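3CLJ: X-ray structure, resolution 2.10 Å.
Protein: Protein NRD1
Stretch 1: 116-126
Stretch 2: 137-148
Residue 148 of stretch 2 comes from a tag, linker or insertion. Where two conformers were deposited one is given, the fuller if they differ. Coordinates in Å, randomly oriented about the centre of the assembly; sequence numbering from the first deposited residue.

Stretch 1, residues 116-126: HKEKIRMLLDI
Stretch 2 (137-148) YLNAIRSKCFAA

A mostly polar contact, centred on two arginine side chains packed face to face and one salt bridge and closed at its flanks by small apolar patches, holds the helix 116-126 against a turn and the start of a second helix, burying 509 Å².

Residues 116-126 form regular helix, the N of each residue from I120 to I126 bonded to the O four residues back. In the partner, L138 has phi/psi of -113/-3°, 139-142 take helical angles, and A140 to S143 make a type I turn. S143, at -70/144° and chi1 p, sits at the N-cap of helix 144-148; its OG donates to A140 O (2.7 Å). The helix axes approach to 11.3 Å at 138° between their N-to-C directions. In register, R121 CA lies 5.7 Å from R142 CA, and K117 CA lies 7.6 Å from A147 CA.

R142 (chi1 t, chi3 t) starts sideways, but its long chain reaches D125 (chi1 m). R142 NH2 donates to D125 OD2 at 3.0 Å with a nearly straight 165° angle, while R142 NE meets D125 OD1 at 2.9 Å in a weak bond; the salt bridge thus reaches both carboxylate oxygens. R121 (chi1 t, chi2 m) lays its guanidinium face against this group, R121 NE being 3.3 Å from R142 NE. Both are donors, so no hydrogen bond joins them, but D125 offsets some of the charge. R121 NH1 also comes within 2.8 Å of R142 O.

L124 (m, t) points toward the partner: its CD1 packs 3.7 Å from R142 CA and 4.4 Å from I141 CG2, and its CD2 lies 4.0 Å from L138 CD1. A branched aliphatic chain suits this buried spot. At the other end, A147 CB touches K117 CD at 3.2 Å, a tight contact between small methyl and aliphatic stem. Exposed E118 OE1 and K144 NZ, 4.3 Å apart, attract without forming a salt bridge.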

# COMPACT_ATOMS: atom_id res chain seq x y z
N HIS A 116 -6.14 -9.43 -11.56
CA HIS A 116 -5.68 -8.57 -10.51
C HIS A 116 -5.40 -9.40 -9.23
O HIS A 116 -4.41 -9.14 -8.51
CB HIS A 116 -6.74 -7.50 -10.27
CG HIS A 116 -6.61 -6.30 -11.16
ND1 HIS A 116 -7.08 -5.05 -10.79
CD2 HIS A 116 -6.08 -6.15 -12.40
CE1 HIS A 116 -6.83 -4.19 -11.75
NE2 HIS A 116 -6.21 -4.82 -12.74
N LYS A 117 -6.24 -10.41 -8.96
CA LYS A 117 -5.97 -11.36 -7.85
C LYS A 117 -4.57 -11.93 -7.98
O LYS A 117 -3.85 -12.06 -6.98
CB LYS A 117 -6.96 -12.51 -7.85
CG LYS A 117 -8.34 -12.17 -7.31
CD LYS A 117 -9.03 -13.43 -6.80
CE LYS A 117 -10.49 -13.58 -7.28
NZ LYS A 117 -11.35 -12.39 -6.94
N GLU A 118 -4.18 -12.26 -9.22
CA GLU A 118 -2.88 -12.92 -9.44
C GLU A 118 -1.70 -12.00 -9.26
O GLU A 118 -0.64 -12.42 -8.82
CB GLU A 118 -2.82 -13.94 -10.61
CG GLU A 118 -3.67 -15.26 -10.33
CD GLU A 118 -3.24 -16.16 -9.09
OE1 GLU A 118 -2.26 -16.92 -9.26
OE2 GLU A 118 -3.92 -16.14 -8.00
N LYS A 119 -1.92 -10.72 -9.60
CA LYS A 119 -0.97 -9.65 -9.36
C LYS A 119 -0.85 -9.34 -7.86
O LYS A 119 0.25 -9.01 -7.38
CB LYS A 119 -1.36 -8.38 -10.17
CG LYS A 119 -1.05 -8.55 -11.68
CD LYS A 119 -1.83 -7.57 -12.58
CE LYS A 119 -1.49 -7.76 -14.13
NZ LYS A 119 -2.62 -7.19 -15.00
N ILE A 120 -1.97 -9.41 -7.14
CA ILE A 120 -1.87 -9.29 -5.66
C ILE A 120 -1.03 -10.45 -5.06
O ILE A 120 -0.12 -10.22 -4.27
CB ILE A 120 -3.26 -9.19 -4.98
CG1 ILE A 120 -4.01 -7.93 -5.45
CG2 ILE A 120 -3.13 -9.34 -3.38
CD1 ILE A 120 -5.48 -7.87 -5.11
N ARG A 121 -1.31 -11.68 -5.47
CA ARG A 121 -0.49 -12.84 -5.08
C ARG A 121 1.02 -12.61 -5.28
O ARG A 121 1.80 -12.86 -4.36
CB ARG A 121 -1.03 -14.08 -5.80
CG ARG A 121 -0.86 -15.42 -5.07
CD ARG A 121 0.57 -15.97 -5.10
NE ARG A 121 0.63 -17.40 -5.39
CZ ARG A 121 -0.32 -18.30 -5.11
NH1 ARG A 121 -1.43 -17.96 -4.50
NH2 ARG A 121 -0.15 -19.56 -5.47
N MET A 122 1.44 -12.09 -6.45
CA MET A 122 2.88 -11.82 -6.66
C MET A 122 3.43 -10.75 -5.79
O MET A 122 4.55 -10.84 -5.28
CB MET A 122 3.23 -11.42 -8.10
CG MET A 122 4.78 -11.08 -8.22
SD MET A 122 5.93 -12.50 -8.02
CE MET A 122 6.99 -11.90 -6.72
N LEU A 123 2.64 -9.73 -5.58
CA LEU A 123 2.98 -8.71 -4.64
C LEU A 123 3.15 -9.26 -3.21
O LEU A 123 4.10 -8.87 -2.49
CB LEU A 123 1.87 -7.63 -4.72
CG LEU A 123 2.13 -6.22 -4.27
CD1 LEU A 123 3.26 -5.54 -5.08
CD2 LEU A 123 0.79 -5.40 -4.22
N LEU A 124 2.22 -10.14 -2.77
CA LEU A 124 2.43 -10.90 -1.51
C LEU A 124 3.77 -11.62 -1.47
O LEU A 124 4.43 -11.71 -0.40
CB LEU A 124 1.28 -11.91 -1.24
CG LEU A 124 -0.01 -11.14 -0.87
CD1 LEU A 124 -1.26 -12.04 -0.81
CD2 LEU A 124 0.21 -10.38 0.50
N ASP A 125 4.19 -12.15 -2.62
CA ASP A 125 5.47 -12.88 -2.68
C ASP A 125 6.68 -11.97 -2.51
O ASP A 125 7.64 -12.29 -1.81
CB ASP A 125 5.55 -13.70 -3.97
CG ASP A 125 4.63 -14.92 -3.94
OD1 ASP A 125 4.16 -15.27 -2.82
OD2 ASP A 125 4.39 -15.55 -5.01
N ILE A 126 6.62 -10.81 -3.16
CA ILE A 126 7.60 -9.73 -2.96
C ILE A 126 7.58 -9.23 -1.50
O ILE A 126 8.65 -9.09 -0.90
CB ILE A 126 7.33 -8.60 -4.00
CG1 ILE A 126 7.80 -9.04 -5.40
CG2 ILE A 126 7.92 -7.24 -3.59
CD1 ILE A 126 6.91 -8.42 -6.43
N TYR A 137 0.70 -13.02 9.55
CA TYR A 137 0.62 -14.25 8.77
C TYR A 137 -0.22 -13.93 7.53
O TYR A 137 -1.41 -13.68 7.65
CB TYR A 137 0.01 -15.37 9.60
CG TYR A 137 -0.10 -16.67 8.82
CD1 TYR A 137 1.05 -17.36 8.41
CD2 TYR A 137 -1.38 -17.24 8.53
CE1 TYR A 137 0.98 -18.55 7.72
CE2 TYR A 137 -1.47 -18.47 7.85
CZ TYR A 137 -0.28 -19.11 7.44
OH TYR A 137 -0.32 -20.29 6.79
N LEU A 138 0.41 -13.94 6.36
CA LEU A 138 -0.22 -13.56 5.11
C LEU A 138 -0.37 -14.79 4.17
O LEU A 138 -0.93 -14.64 3.08
CB LEU A 138 0.62 -12.45 4.37
CG LEU A 138 0.62 -11.09 5.14
CD1 LEU A 138 1.25 -9.98 4.30
CD2 LEU A 138 -0.80 -10.62 5.60
N ASN A 139 0.14 -15.94 4.59
CA ASN A 139 0.18 -17.09 3.72
C ASN A 139 -1.21 -17.72 3.40
O ASN A 139 -1.36 -18.37 2.37
CB ASN A 139 1.17 -18.10 4.29
CG ASN A 139 1.33 -19.36 3.42
OD1 ASN A 139 1.06 -20.48 3.88
ND2 ASN A 139 1.86 -19.19 2.22
N ALA A 140 -2.17 -17.58 4.31
CA ALA A 140 -3.55 -18.05 4.10
C ALA A 140 -4.28 -17.07 3.13
O ALA A 140 -4.88 -17.53 2.17
CB ALA A 140 -4.30 -18.20 5.42
N ILE A 141 -4.11 -15.77 3.33
CA ILE A 141 -4.64 -14.73 2.46
C ILE A 141 -4.11 -14.90 1.03
O ILE A 141 -4.84 -14.74 0.06
CB ILE A 141 -4.34 -13.32 3.01
CG1 ILE A 141 -5.14 -13.09 4.28
CG2 ILE A 141 -4.62 -12.22 1.98
CD1 ILE A 141 -4.61 -11.87 5.10
N ARG A 142 -2.84 -15.29 0.93
CA ARG A 142 -2.21 -15.55 -0.33
C ARG A 142 -2.85 -16.70 -1.14
O ARG A 142 -2.77 -16.73 -2.36
CB ARG A 142 -0.72 -15.81 -0.08
CG ARG A 142 0.17 -15.81 -1.31
CD ARG A 142 1.00 -17.04 -1.31
NE ARG A 142 1.95 -17.09 -2.42
CZ ARG A 142 2.60 -18.19 -2.84
NH1 ARG A 142 2.40 -19.37 -2.24
NH2 ARG A 142 3.45 -18.13 -3.86
N SER A 143 -3.49 -17.67 -0.49
CA SER A 143 -4.00 -18.83 -1.28
C SER A 143 -5.20 -18.48 -2.21
O SER A 143 -6.01 -17.58 -1.90
CB SER A 143 -4.28 -20.03 -0.38
OG SER A 143 -5.27 -19.70 0.55
N LYS A 144 -5.22 -19.14 -3.38
CA LYS A 144 -6.29 -19.08 -4.43
C LYS A 144 -7.66 -19.54 -3.89
O LYS A 144 -8.74 -19.14 -4.40
CB LYS A 144 -5.97 -19.99 -5.64
CG LYS A 144 -5.07 -19.37 -6.68
CD LYS A 144 -4.96 -20.30 -7.90
CE LYS A 144 -4.70 -19.47 -9.19
NZ LYS A 144 -4.61 -20.25 -10.47
N CYS A 145 -7.60 -20.44 -2.91
CA CYS A 145 -8.76 -20.89 -2.19
C CYS A 145 -9.37 -19.77 -1.39
O CYS A 145 -10.58 -19.75 -1.22
CB CYS A 145 -8.36 -22.04 -1.29
SG CYS A 145 -7.87 -23.45 -2.32
N PHE A 146 -8.52 -18.85 -0.91
CA PHE A 146 -8.95 -17.70 -0.08
C PHE A 146 -9.86 -16.82 -0.88
O PHE A 146 -10.94 -16.40 -0.38
CB PHE A 146 -7.76 -16.84 0.33
CG PHE A 146 -8.14 -15.56 1.05
CD1 PHE A 146 -8.60 -15.60 2.38
CD2 PHE A 146 -7.99 -14.33 0.44
CE1 PHE A 146 -8.92 -14.40 3.09
CE2 PHE A 146 -8.32 -13.13 1.13
CZ PHE A 146 -8.78 -13.19 2.48
N ALA A 147 -9.37 -16.54 -2.11
CA ALA A 147 -10.02 -15.64 -3.08
C ALA A 147 -11.44 -16.16 -3.42
O ALA A 147 -12.41 -15.37 -3.39
CB ALA A 147 -9.15 -15.49 -4.31
N ALA A 148 -11.53 -17.47 -3.69
CA ALA A 148 -12.75 -18.20 -4.01
C ALA A 148 -13.76 -18.25 -2.86
O ALA A 148 -14.97 -18.17 -3.09
CB ALA A 148 -12.41 -19.64 -4.47